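Aminopeptidase N (PDB 5DLL) releases N-terminal amino acids from peptides as a zinc metallopeptidase of the M1 family, probably helping to degrade intracellular peptides left by protein breakdown. Local coordinates at residues I209-I214 with A241-M246; S217-S222 with G254-L259; L223-F228 with H236-A241; I232-Y237 with Y287-N292. One frame throughout, in Å; residues are numbered along the deposited sequence.

Interaction 1 of 4, residues I209-I214 with A241-M246; sequences IKDTYI and AVKDSM
Y213 lays one face of its ring over M246 of helix 236-253. Its CG is anti to the backbone N (chi1 178°), carrying the ring off the strand toward the helix, and the extended M246 chain slides past it in the opposite direction. M246 CB makes a CH-pi contact 4.0 Å from the centroid of the Y213 ring, over the face but offset toward the rim. Further along, M246 SD sits obliquely, 4.2 Å from the centroid of the Y213 ring, as a Met-aromatic contact. The phenol oxygen is tied by a hydrogen bond to E250 of the same helix. This is helix-on-sheet packing: the helix runs nearly parallel to strand 207-214, an outermost strand of a five-stranded mixed sheet, crossing it at -15° with the axes 9.7 Å apart. K243 supplies the polar part. Its chain is extended beyond CG and crosses the D211 side chain at about a right angle, bringing K243 NZ 2.7 Å from D211 OD2 in a hydrogen-bonded salt bridge that approaches from above the carboxylate plane. The other oxygen, D211 OD1, accepts the backbone T212 N at 2.6 Å, so both ends of the carboxylate are held.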
loop_
_atom_site.group_PDB
_atom_site.type_symbol
_atom_site.label_atom_id
_atom_site.label_comp_id
_atom_site.label_asym_id
_atom_site.label_seq_id
_atom_site.Cartn_x
_atom_site.Cartn_y
_atom_site.Cartn_z
ATOM N N ILE A 209 23.273 10.714 -7.267
ATOM C CA ILE A 209 24.002 10.248 -6.091
ATOM C C ILE A 209 24.475 8.832 -6.409
ATOM O O ILE A 209 23.661 7.929 -6.592
ATOM C CB ILE A 209 23.102 10.190 -4.836
ATOM C CG1 ILE A 209 22.612 11.588 -4.452
ATOM C CG2 ILE A 209 23.842 9.543 -3.668
ATOM C CD1 ILE A 209 21.439 11.575 -3.493
ATOM N N LYS A 210 25.788 8.647 -6.486
ATOM C CA LYS A 210 26.361 7.328 -6.724
ATOM C C LYS A 210 27.032 6.800 -5.458
ATOM O O LYS A 210 27.670 7.549 -4.718
ATOM C CB LYS A 210 27.346 7.376 -7.894
ATOM C CG LYS A 210 26.693 7.783 -9.204
ATOM C CD LYS A 210 27.429 7.202 -10.402
ATOM C CE LYS A 210 26.722 7.524 -11.711
ATOM N NZ LYS A 210 26.868 8.954 -12.096
ATOM N N ASP A 211 26.867 5.504 -5.213
ATOM C CA ASP A 211 27.378 4.859 -4.005
ATOM C C ASP A 211 27.559 3.372 -4.311
ATOM O O ASP A 211 27.386 2.959 -5.463
ATOM C CB ASP A 211 26.395 5.066 -2.846
ATOM C CG ASP A 211 27.049 4.941 -1.476
ATOM O OD1 ASP A 211 28.114 4.297 -1.354
ATOM O OD2 ASP A 211 26.478 5.481 -0.508
ATOM N N THR A 212 27.913 2.579 -3.298
ATOM C CA THR A 212 28.230 1.164 -3.493
ATOM C C THR A 212 27.646 0.273 -2.391
ATOM O O THR A 212 27.358 0.732 -1.285
ATOM C CB THR A 212 29.759 0.949 -3.547
ATOM O OG1 THR A 212 30.388 2.076 -4.169
ATOM C CG2 THR A 212 30.107 -0.309 -4.328
ATOM N N TYR A 213 27.462 -1.003 -2.723
ATOM C CA TYR A 213 27.030 -2.018 -1.771
ATOM C C TYR A 213 27.725 -3.344 -2.086
ATOM O O TYR A 213 27.654 -3.828 -3.213
ATOM C CB TYR A 213 25.508 -2.204 -1.831
ATOM C CG TYR A 213 25.013 -3.281 -0.894
ATOM C CD1 TYR A 213 24.734 -2.993 0.437
ATOM C CD2 TYR A 213 24.855 -4.593 -1.331
ATOM C CE1 TYR A 213 24.301 -3.978 1.304
ATOM C CE2 TYR A 213 24.428 -5.589 -0.468
ATOM C CZ TYR A 213 24.153 -5.275 0.847
ATOM O OH TYR A 213 23.725 -6.255 1.709
ATOM N N ILE A 214 28.393 -3.925 -1.092
ATOM C CA ILE A 214 29.067 -5.212 -1.267
ATOM C C ILE A 214 28.100 -6.338 -0.933
ATOM O O ILE A 214 27.523 -6.373 0.156
ATOM C CB ILE A 214 30.314 -5.346 -0.368
ATOM C CG1 ILE A 214 31.322 -4.222 -0.654
ATOM C CG2 ILE A 214 30.956 -6.719 -0.548
ATOM C CD1 ILE A 214 32.100 -4.386 -1.943
ATOM N N ALA A 241 17.793 3.523 2.316
ATOM C CA ALA A 241 16.709 2.541 2.188
ATOM C C ALA A 241 17.047 1.421 1.202
ATOM O O ALA A 241 16.596 0.288 1.374
ATOM C CB ALA A 241 15.413 3.223 1.782
ATOM N N VAL A 242 17.844 1.736 0.182
ATOM C CA VAL A 242 18.312 0.730 -0.776
ATOM C C VAL A 242 19.286 -0.248 -0.110
ATOM O O VAL A 242 19.226 -1.459 -0.345
ATOM C CB VAL A 242 18.985 1.387 -2.001
ATOM C CG1 VAL A 242 19.620 0.341 -2.911
ATOM C CG2 VAL A 242 17.973 2.216 -2.780
ATOM N N LYS A 243 20.179 0.281 0.719
ATOM C CA LYS A 243 21.143 -0.552 1.444
ATOM C C LYS A 243 20.460 -1.432 2.490
ATOM O O LYS A 243 20.789 -2.609 2.631
ATOM C CB LYS A 243 22.199 0.324 2.114
ATOM C CG LYS A 243 23.074 1.096 1.137
ATOM C CD LYS A 243 24.033 2.013 1.876
ATOM C CE LYS A 243 25.015 2.672 0.923
ATOM N NZ LYS A 243 25.630 3.881 1.534
ATOM N N ASP A 244 19.510 -0.852 3.218
ATOM C CA ASP A 244 18.701 -1.592 4.193
ATOM C C ASP A 244 17.906 -2.706 3.507
ATOM O O ASP A 244 17.785 -3.808 4.042
ATOM C CB ASP A 244 17.714 -0.660 4.915
ATOM C CG ASP A 244 18.395 0.521 5.618
ATOM O OD1 ASP A 244 19.555 0.389 6.085
ATOM O OD2 ASP A 244 17.749 1.591 5.705
ATOM N N SER A 245 17.361 -2.400 2.330
ATOM C CA SER A 245 16.578 -3.356 1.547
ATOM C C SER A 245 17.422 -4.528 1.077
ATOM O O SER A 245 17.029 -5.682 1.223
ATOM C CB SER A 245 15.974 -2.673 0.319
ATOM O OG SER A 245 15.178 -1.565 0.687
ATOM N N MET A 246 18.574 -4.211 0.493
ATOM C CA MET A 246 19.471 -5.214 -0.069
ATOM C C MET A 246 19.973 -6.179 0.999
ATOM O O MET A 246 19.968 -7.397 0.797
ATOM C CB MET A 246 20.658 -4.536 -0.760
ATOM C CG MET A 246 20.407 -4.147 -2.207
ATOM S SD MET A 246 21.746 -3.168 -2.915
ATOM C CE MET A 246 21.625 -3.629 -4.640
#

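Interaction 2 of 4, residues S217-S222 with G254-L259; sequences SQRKVS and GLEYDL
A hairpin turn meets a connection of a beta-alpha-beta unit here: residues 217-222 lead from the turn after strand 207-214 into strand 220-227, and residues 254-259 carry the chain from helix 236-253 toward the parallel strand 261-267. G254, with positive phi, is where the chain leaves the helix.

The hydrogen bonds come first. S217 OG donates to E256 OE2 at 2.5 Å, using the syn lone pair of that oxygen; the E256 chain reaches it fully extended, with CG anti to the backbone N (chi1 -161°). T215 OG1 binds the same oxygen, so OE2 is gripped by two hydroxyls. R219 bends at chi3 and brings R219 NH2 2.8 Å from Y257 O. That bond is nearly straight, 164° at the hydrogen, and the carbonyl oxygen lies in the guanidinium plane.

Charge adds a weaker term. R219 NH2 is 3.7 Å from E256 OE2, a long ion pair in which the oxygen stands well out of the guanidinium plane and no N-H points at it. The two flat groups are nearly parallel all the same, their planes 10° apart. The charges probably favour each other without fixing the geometry.

The apolar contact is between V221 and Y257. Y257, its OH hydrogen-bonded to T261 O and its ring edge-to-face with F262, crosses V221 obliquely. V221 CG1 is anti to the backbone N, and this branch does the touching, with V221 CG1 3.6 Å from Y257 CD2; the other methyl, V221 CG2, lies against a polar atom, 3.7 Å from L259 O.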
loop_
_atom_site.group_PDB
_atom_site.type_symbol
_atom_site.label_atom_id
_atom_site.label_comp_id
_atom_site.label_asym_id
_atom_site.label_seq_id
_atom_site.Cartn_x
_atom_site.Cartn_y
_atom_site.Cartn_z
ATOM N N SER A 217 28.187 -12.517 -1.645
ATOM C CA SER A 217 29.242 -13.216 -2.385
ATOM C C SER A 217 30.366 -12.257 -2.805
ATOM O O SER A 217 31.165 -12.575 -3.689
ATOM C CB SER A 217 28.661 -13.910 -3.614
ATOM O OG SER A 217 28.335 -12.963 -4.612
ATOM N N GLN A 218 30.401 -11.083 -2.174
ATOM C CA GLN A 218 31.523 -10.142 -2.251
ATOM C C GLN A 218 31.594 -9.321 -3.542
ATOM O O GLN A 218 32.620 -8.694 -3.813
ATOM C CB GLN A 218 32.857 -10.875 -2.011
ATOM C CG GLN A 218 33.812 -10.134 -1.092
ATOM C CD GLN A 218 33.239 -9.944 0.300
ATOM O OE1 GLN A 218 32.341 -10.678 0.720
ATOM N NE2 GLN A 218 33.748 -8.950 1.020
ATOM N N ARG A 219 30.512 -9.294 -4.320
ATOM C CA ARG A 219 30.502 -8.542 -5.573
ATOM C C ARG A 219 30.152 -7.082 -5.319
ATOM O O ARG A 219 29.333 -6.774 -4.455
ATOM C CB ARG A 219 29.513 -9.138 -6.576
ATOM C CG ARG A 219 29.958 -8.965 -8.023
ATOM C CD ARG A 219 28.806 -9.028 -9.015
ATOM N NE ARG A 219 27.720 -9.899 -8.558
ATOM C CZ ARG A 219 26.495 -9.495 -8.214
ATOM N NH1 ARG A 219 26.143 -8.214 -8.276
ATOM N NH2 ARG A 219 25.605 -10.392 -7.809
ATOM N N LYS A 220 30.772 -6.194 -6.092
ATOM C CA LYS A 220 30.580 -4.753 -5.959
ATOM C C LYS A 220 29.448 -4.268 -6.866
ATOM O O LYS A 220 29.539 -4.357 -8.093
ATOM C CB LYS A 220 31.877 -4.034 -6.314
ATOM C CG LYS A 220 31.885 -2.548 -5.999
ATOM C CD LYS A 220 33.169 -1.883 -6.475
ATOM C CE LYS A 220 33.314 -1.955 -7.988
ATOM N NZ LYS A 220 34.360 -1.034 -8.501
ATOM N N VAL A 221 28.385 -3.755 -6.247
ATOM C CA VAL A 221 27.193 -3.294 -6.958
ATOM C C VAL A 221 27.126 -1.767 -6.938
ATOM O O VAL A 221 27.073 -1.158 -5.871
ATOM C CB VAL A 221 25.909 -3.869 -6.316
ATOM C CG1 VAL A 221 24.664 -3.289 -6.975
ATOM C CG2 VAL A 221 25.896 -5.390 -6.412
ATOM N N SER A 222 27.118 -1.150 -8.117
ATOM C CA SER A 222 26.994 0.302 -8.211
ATOM C C SER A 222 25.538 0.724 -7.982
ATOM O O SER A 222 24.626 0.229 -8.646
ATOM C CB SER A 222 27.493 0.800 -9.569
ATOM O OG SER A 222 27.592 2.213 -9.582
ATOM N N GLY A 254 17.864 -14.826 1.823
ATOM C CA GLY A 254 18.950 -15.446 1.075
ATOM C C GLY A 254 18.950 -15.013 -0.382
ATOM O O GLY A 254 19.362 -15.773 -1.263
ATOM N N LEU A 255 18.492 -13.787 -0.632
ATOM C CA LEU A 255 18.372 -13.256 -1.987
ATOM C C LEU A 255 19.379 -12.140 -2.229
ATOM O O LEU A 255 19.280 -11.046 -1.657
ATOM C CB LEU A 255 16.950 -12.753 -2.244
ATOM C CG LEU A 255 15.884 -13.852 -2.171
ATOM C CD1 LEU A 255 14.482 -13.261 -2.235
ATOM C CD2 LEU A 255 16.092 -14.894 -3.261
ATOM N N GLU A 256 20.346 -12.446 -3.089
ATOM C CA GLU A 256 21.387 -11.517 -3.495
ATOM C C GLU A 256 20.999 -10.825 -4.813
ATOM O O GLU A 256 20.426 -11.450 -5.715
ATOM C CB GLU A 256 22.694 -12.297 -3.665
ATOM C CG GLU A 256 23.956 -11.454 -3.649
ATOM C CD GLU A 256 25.211 -12.281 -3.859
ATOM O OE1 GLU A 256 25.225 -13.470 -3.466
ATOM O OE2 GLU A 256 26.190 -11.738 -4.415
ATOM N N TYR A 257 21.322 -9.538 -4.924
ATOM C CA TYR A 257 21.114 -8.801 -6.170
ATOM C C TYR A 257 21.880 -9.483 -7.302
ATOM O O TYR A 257 22.932 -10.077 -7.075
ATOM C CB TYR A 257 21.559 -7.343 -6.020
ATOM C CG TYR A 257 21.192 -6.448 -7.195
ATOM C CD1 TYR A 257 19.862 -6.266 -7.577
ATOM C CD2 TYR A 257 22.174 -5.768 -7.911
ATOM C CE1 TYR A 257 19.524 -5.447 -8.646
ATOM C CE2 TYR A 257 21.848 -4.943 -8.981
ATOM C CZ TYR A 257 20.523 -4.788 -9.343
ATOM O OH TYR A 257 20.200 -3.969 -10.394
ATOM N N ASP A 258 21.352 -9.381 -8.517
ATOM C CA ASP A 258 21.829 -10.191 -9.645
ATOM C C ASP A 258 22.616 -9.432 -10.738
ATOM O O ASP A 258 23.167 -10.061 -11.648
ATOM C CB ASP A 258 20.648 -10.973 -10.255
ATOM C CG ASP A 258 19.403 -10.111 -10.484
ATOM O OD1 ASP A 258 19.329 -8.976 -9.957
ATOM O OD2 ASP A 258 18.488 -10.582 -11.192
ATOM N N LEU A 259 22.686 -8.104 -10.638
ATOM C CA LEU A 259 23.409 -7.274 -11.612
ATOM C C LEU A 259 24.522 -6.477 -10.947
ATOM O O LEU A 259 24.582 -6.390 -9.725
ATOM C CB LEU A 259 22.448 -6.301 -12.294
ATOM C CG LEU A 259 21.202 -6.898 -12.954
ATOM C CD1 LEU A 259 20.177 -5.806 -13.225
ATOM C CD2 LEU A 259 21.561 -7.639 -14.235
#

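Interaction 3 of 4, residues L223-F228 with H236-A241; sequences LEIYAF and HYAMQA
L223 and I225 point the same way off strand 220-227, toward helix 236-253, while E224 between them points to the other side. M239 lies against both, its root at I225 and its bent end at L223. Its CG is anti to the backbone N (chi1 -179°), and bends at chi2 (58°) and chi3 then bring the thioether to L223. The M239 and L223 side chains cross obliquely: M239 SD lies 3.7 Å from L223 CB and 3.8 Å from L223 CD1, and the methyl M239 CE comes within 3.9 Å of L223 CB.

I225 meets the helix end-on. With CG1 anti to the carbonyl carbon and the chain then extended, I225 CD1 drops onto the helix backbone 3.5 Å from M239 N. The same methyl has A238 CB at 3.9 Å on one neighbouring residue and M239 CB at 3.9 Å on the next, so a single CD1 fills the notch between two successive helix residues.

The helix runs back against the strand, their directions 149° apart and their axes 9.5 Å from each other, as expected for the first strand and the helix of a beta-alpha-beta crossover that continues into strand 261-267. On the far side of the strand, Y226 OH donates to E224 OE1, met from above the carboxylate plane, and the Y226 ring touches I166 and L168.

No hydrogen bond passes between strand and helix here. The buried interface rests on methyl, methylene and thioether contacts, so shape and the exclusion of water, not direction of bonding, hold the two together.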
loop_
_atom_site.group_PDB
_atom_site.type_symbol
_atom_site.label_atom_id
_atom_site.label_comp_id
_atom_site.label_asym_id
_atom_site.label_seq_id
_atom_site.Cartn_x
_atom_site.Cartn_y
_atom_site.Cartn_z
ATOM N N LEU A 223 25.332 1.617 -7.017
ATOM C CA LEU A 223 24.013 2.180 -6.732
ATOM C C LEU A 223 23.964 3.604 -7.282
ATOM O O LEU A 223 24.928 4.363 -7.135
ATOM C CB LEU A 223 23.732 2.172 -5.225
ATOM C CG LEU A 223 23.907 0.833 -4.495
ATOM C CD1 LEU A 223 23.459 0.958 -3.044
ATOM C CD2 LEU A 223 23.144 -0.293 -5.177
ATOM N N GLU A 224 22.854 3.959 -7.930
ATOM C CA GLU A 224 22.754 5.235 -8.631
ATOM C C GLU A 224 21.339 5.801 -8.585
ATOM O O GLU A 224 20.454 5.325 -9.290
ATOM C CB GLU A 224 23.198 5.071 -10.090
ATOM C CG GLU A 224 24.562 4.416 -10.271
ATOM C CD GLU A 224 25.038 4.399 -11.712
ATOM O OE1 GLU A 224 24.199 4.525 -12.635
ATOM O OE2 GLU A 224 26.261 4.253 -11.920
ATOM N N ILE A 225 21.131 6.815 -7.751
ATOM C CA ILE A 225 19.879 7.568 -7.754
ATOM C C ILE A 225 20.045 8.787 -8.660
ATOM O O ILE A 225 21.007 9.542 -8.512
ATOM C CB ILE A 225 19.469 8.017 -6.335
ATOM C CG1 ILE A 225 19.157 6.794 -5.469
ATOM C CG2 ILE A 225 18.258 8.942 -6.391
ATOM C CD1 ILE A 225 18.820 7.119 -4.028
ATOM N N TYR A 226 19.108 8.960 -9.593
ATOM C CA TYR A 226 19.117 10.072 -10.541
ATOM C C TYR A 226 17.889 10.960 -10.350
ATOM O O TYR A 226 16.762 10.469 -10.261
ATOM C CB TYR A 226 19.126 9.545 -11.976
ATOM C CG TYR A 226 20.434 8.926 -12.410
ATOM C CD1 TYR A 226 21.465 9.715 -12.911
ATOM C CD2 TYR A 226 20.637 7.552 -12.335
ATOM C CE1 TYR A 226 22.666 9.156 -13.316
ATOM C CE2 TYR A 226 21.836 6.981 -12.736
ATOM C CZ TYR A 226 22.848 7.786 -13.226
ATOM O OH TYR A 226 24.043 7.226 -13.627
ATOM N N ALA A 227 18.116 12.269 -10.296
ATOM C CA ALA A 227 17.034 13.248 -10.200
ATOM C C ALA A 227 17.539 14.627 -10.618
ATOM O O ALA A 227 18.736 14.825 -10.809
ATOM C CB ALA A 227 16.480 13.295 -8.784
ATOM N N PHE A 228 16.623 15.578 -10.763
ATOM C CA PHE A 228 16.993 16.938 -11.147
ATOM C C PHE A 228 17.856 17.586 -10.066
ATOM O O PHE A 228 17.804 17.190 -8.901
ATOM C CB PHE A 228 15.747 17.797 -11.392
ATOM C CG PHE A 228 15.001 17.450 -12.654
ATOM C CD1 PHE A 228 15.554 17.723 -13.900
ATOM C CD2 PHE A 228 13.735 16.876 -12.597
ATOM C CE1 PHE A 228 14.867 17.416 -15.062
ATOM C CE2 PHE A 228 13.045 16.567 -13.757
ATOM C CZ PHE A 228 13.610 16.837 -14.991
ATOM N N HIS A 236 18.948 11.464 -0.206
ATOM C CA HIS A 236 20.021 10.756 0.500
ATOM C C HIS A 236 19.514 9.643 1.416
ATOM O O HIS A 236 20.176 8.611 1.552
ATOM C CB HIS A 236 20.915 11.740 1.260
ATOM C CG HIS A 236 21.814 12.529 0.360
ATOM N ND1 HIS A 236 23.112 12.154 0.091
ATOM C CD2 HIS A 236 21.590 13.652 -0.361
ATOM C CE1 HIS A 236 23.657 13.024 -0.742
ATOM N NE2 HIS A 236 22.753 13.943 -1.032
ATOM N N TYR A 237 18.348 9.838 2.030
ATOM C CA TYR A 237 17.743 8.783 2.844
ATOM C C TYR A 237 17.323 7.575 1.996
ATOM O O TYR A 237 17.439 6.432 2.442
ATOM C CB TYR A 237 16.540 9.294 3.642
ATOM C CG TYR A 237 16.003 8.230 4.571
ATOM C CD1 TYR A 237 16.681 7.897 5.738
ATOM C CD2 TYR A 237 14.845 7.518 4.261
ATOM C CE1 TYR A 237 16.213 6.905 6.583
ATOM C CE2 TYR A 237 14.368 6.527 5.104
ATOM C CZ TYR A 237 15.057 6.225 6.263
ATOM O OH TYR A 237 14.599 5.244 7.113
ATOM N N ALA A 238 16.836 7.829 0.784
ATOM C CA ALA A 238 16.455 6.756 -0.138
ATOM C C ALA A 238 17.617 5.804 -0.417
ATOM O O ALA A 238 17.437 4.588 -0.440
ATOM C CB ALA A 238 15.940 7.342 -1.439
ATOM N N MET A 239 18.806 6.361 -0.633
ATOM C CA MET A 239 20.005 5.553 -0.840
ATOM C C MET A 239 20.205 4.604 0.330
ATOM O O MET A 239 20.543 3.436 0.138
ATOM C CB MET A 239 21.242 6.445 -1.000
ATOM C CG MET A 239 22.542 5.680 -1.236
ATOM S SD MET A 239 22.509 4.609 -2.691
ATOM C CE MET A 239 22.983 5.779 -3.960
ATOM N N GLN A 240 19.989 5.110 1.541
ATOM C CA GLN A 240 20.071 4.285 2.740
ATOM C C GLN A 240 19.011 3.184 2.737
ATOM O O GLN A 240 19.301 2.049 3.105
ATOM C CB GLN A 240 19.944 5.139 4.006
ATOM C CG GLN A 240 20.430 4.441 5.266
ATOM C CD GLN A 240 21.850 3.920 5.127
ATOM O OE1 GLN A 240 22.770 4.667 4.783
ATOM N NE2 GLN A 240 22.030 2.625 5.375
ATOM N N ALA A 241 17.793 3.523 2.316
ATOM C CA ALA A 241 16.709 2.541 2.188
ATOM C C ALA A 241 17.047 1.421 1.202
ATOM O O ALA A 241 16.596 0.288 1.374
ATOM C CB ALA A 241 15.413 3.223 1.782
#

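Interaction 4 of 4, residues I232-Y237 with Y287-N292; sequences IDKCHY and YIMASN
K234 O is the centre of this contact. A290 N donates to it at 2.9 Å, in the plane of the carbonyl and nearly straight (162° at the hydrogen), and M289 CA adds a CA-H...O contact, 3.2 Å from K234 O. Two successive residues of 287-292 therefore grip one oxygen of the chain just ahead of helix 236-253.

Side chains close round this bond. The root of K234 lies between two neighbours: K234 CB is 4.0 Å from M289 CB, and K234 CG is 3.2 Å from S291 OG. K234 CB points at the partner segment, but a bend at chi2 (95°) turns the amino end away, so the lysine contributes its methylenes and not its charge. C235 makes a looser apolar contact, its SG 4.4 Å from both I288 CD1 and M289 CG.

K234 O belongs to the turn before the helix, where C235 N bonds back to I232 O at 3.0 Å; this probably helps to fix the carbonyl. C235 occupies the N-cap position of helix 236-253. Behind it, C235 packs on I209 and I225 of the sheet, and I232 on A207 and A227. On the other segment, the A290 side chain rests on F300 of helix 297-312, and Y237 sets its ring edge-to-face with the same F300.

The I288 side chain is about 10 Å from that of the zinc ligand H309 and about 13 Å from the zinc ion. The arrangement thus pins the loop that leads from the sheet into the HExxH helix of an M1 metallopeptidase to the start of the crossover helix.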
loop_
_atom_site.group_PDB
_atom_site.type_symbol
_atom_site.label_atom_id
_atom_site.label_comp_id
_atom_site.label_asym_id
_atom_site.label_seq_id
_atom_site.Cartn_x
_atom_site.Cartn_y
_atom_site.Cartn_z
ATOM N N ILE A 232 17.711 16.448 -5.916
ATOM C CA ILE A 232 18.694 15.417 -5.547
ATOM C C ILE A 232 19.151 15.474 -4.075
ATOM O O ILE A 232 19.413 14.433 -3.462
ATOM C CB ILE A 232 19.913 15.431 -6.519
ATOM C CG1 ILE A 232 20.707 14.117 -6.440
ATOM C CG2 ILE A 232 20.831 16.622 -6.253
ATOM C CD1 ILE A 232 19.930 12.874 -6.825
ATOM N N ASP A 233 19.222 16.680 -3.508
ATOM C CA ASP A 233 19.668 16.864 -2.119
ATOM C C ASP A 233 18.760 16.181 -1.088
ATOM O O ASP A 233 19.196 15.897 0.022
ATOM C CB ASP A 233 19.794 18.358 -1.781
ATOM C CG ASP A 233 20.969 19.027 -2.483
ATOM O OD1 ASP A 233 21.669 18.355 -3.272
ATOM O OD2 ASP A 233 21.192 20.235 -2.242
ATOM N N LYS A 234 17.509 15.913 -1.456
ATOM C CA LYS A 234 16.562 15.258 -0.561
ATOM C C LYS A 234 16.407 13.764 -0.882
ATOM O O LYS A 234 15.447 13.132 -0.438
ATOM C CB LYS A 234 15.200 15.963 -0.631
ATOM C CG LYS A 234 15.236 17.455 -0.315
ATOM C CD LYS A 234 15.355 18.315 -1.570
ATOM C CE LYS A 234 15.516 19.795 -1.242
ATOM N NZ LYS A 234 16.885 20.157 -0.769
ATOM N N CYS A 235 17.353 13.200 -1.636
ATOM C CA CYS A 235 17.315 11.779 -2.010
ATOM C C CYS A 235 18.350 10.924 -1.267
ATOM O O CYS A 235 18.589 9.776 -1.644
ATOM C CB CYS A 235 17.516 11.628 -3.525
ATOM S SG CYS A 235 16.120 12.192 -4.525
ATOM N N HIS A 236 18.948 11.464 -0.206
ATOM C CA HIS A 236 20.021 10.756 0.500
ATOM C C HIS A 236 19.514 9.643 1.416
ATOM O O HIS A 236 20.176 8.611 1.552
ATOM C CB HIS A 236 20.915 11.740 1.260
ATOM C CG HIS A 236 21.814 12.529 0.360
ATOM N ND1 HIS A 236 23.112 12.154 0.091
ATOM C CD2 HIS A 236 21.590 13.652 -0.361
ATOM C CE1 HIS A 236 23.657 13.024 -0.742
ATOM N NE2 HIS A 236 22.753 13.943 -1.032
ATOM N N TYR A 237 18.348 9.838 2.030
ATOM C CA TYR A 237 17.743 8.783 2.844
ATOM C C TYR A 237 17.323 7.575 1.996
ATOM O O TYR A 237 17.439 6.432 2.442
ATOM C CB TYR A 237 16.540 9.294 3.642
ATOM C CG TYR A 237 16.003 8.230 4.571
ATOM C CD1 TYR A 237 16.681 7.897 5.738
ATOM C CD2 TYR A 237 14.845 7.518 4.261
ATOM C CE1 TYR A 237 16.213 6.905 6.583
ATOM C CE2 TYR A 237 14.368 6.527 5.104
ATOM C CZ TYR A 237 15.057 6.225 6.263
ATOM O OH TYR A 237 14.599 5.244 7.113
ATOM N N TYR A 287 7.492 10.544 -3.264
ATOM C CA TYR A 287 7.503 9.294 -2.498
ATOM C C TYR A 287 8.885 8.866 -1.996
ATOM O O TYR A 287 8.960 7.960 -1.163
ATOM C CB TYR A 287 6.867 8.144 -3.302
ATOM C CG TYR A 287 5.369 8.280 -3.533
ATOM C CD1 TYR A 287 4.497 8.577 -2.481
ATOM C CD2 TYR A 287 4.819 8.088 -4.800
ATOM C CE1 TYR A 287 3.132 8.698 -2.692
ATOM C CE2 TYR A 287 3.455 8.205 -5.018
ATOM C CZ TYR A 287 2.617 8.507 -3.963
ATOM O OH TYR A 287 1.263 8.626 -4.180
ATOM N N ILE A 288 9.964 9.491 -2.481
ATOM C CA ILE A 288 11.329 9.144 -2.021
ATOM C C ILE A 288 12.154 10.299 -1.422
ATOM O O ILE A 288 13.311 10.102 -1.036
ATOM C CB ILE A 288 12.157 8.470 -3.141
ATOM C CG1 ILE A 288 12.414 9.433 -4.300
ATOM C CG2 ILE A 288 11.457 7.214 -3.645
ATOM C CD1 ILE A 288 13.350 8.865 -5.344
ATOM N N MET A 289 11.569 11.490 -1.329
ATOM C CA MET A 289 12.299 12.654 -0.829
ATOM C C MET A 289 12.092 12.829 0.669
ATOM O O MET A 289 10.986 12.645 1.179
ATOM C CB MET A 289 11.871 13.925 -1.567
ATOM C CG MET A 289 12.490 14.081 -2.948
ATOM S SD MET A 289 12.315 15.753 -3.612
ATOM C CE MET A 289 10.564 16.056 -3.360
ATOM N N ALA A 290 13.164 13.187 1.370
ATOM C CA ALA A 290 13.080 13.482 2.795
ATOM C C ALA A 290 14.281 14.297 3.253
ATOM O O ALA A 290 15.423 13.909 3.020
ATOM C CB ALA A 290 12.975 12.195 3.599
ATOM N N SER A 291 14.005 15.436 3.885
ATOM C CA SER A 291 15.023 16.229 4.569
ATOM C C SER A 291 14.822 16.047 6.063
ATOM O O SER A 291 13.714 15.738 6.501
ATOM C CB SER A 291 14.890 17.710 4.205
ATOM O OG SER A 291 14.674 17.872 2.811
ATOM N N ASN A 292 15.889 16.228 6.841
ATOM C CA ASN A 292 15.813 16.098 8.305
ATOM C C ASN A 292 14.886 17.140 8.928
ATOM O O ASN A 292 14.183 16.863 9.912
ATOM C CB ASN A 292 17.206 16.201 8.942
ATOM C CG ASN A 292 17.931 14.869 8.980
ATOM O OD1 ASN A 292 18.340 14.403 10.046
ATOM N ND2 ASN A 292 18.084 14.243 7.819
#

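How the interactions relate
Interactions 1, 3 and 4 all lie along helix 236-253. Interaction 3 sits between the other two, its centre 8 Å from each, and the centres of interactions 1 and 4 are 14 Å apart. Strands 207-214 and 220-227 pair side by side and so tie interaction 1 to interaction 3, with D211 O 2.9 Å from L223 N, and to interaction 2, with Y213 O 3.1 Å from V221 N. Interaction 2 continues the row past the far end of the helix; it meets interaction 1 where M246 CE lies 3.8 Å from Y257 CG, while its centre is 25 Å from that of interaction 4. Interactions 2 and 4 come nearest the zinc site: the Y257 side chain is about 10 Å from that of H313.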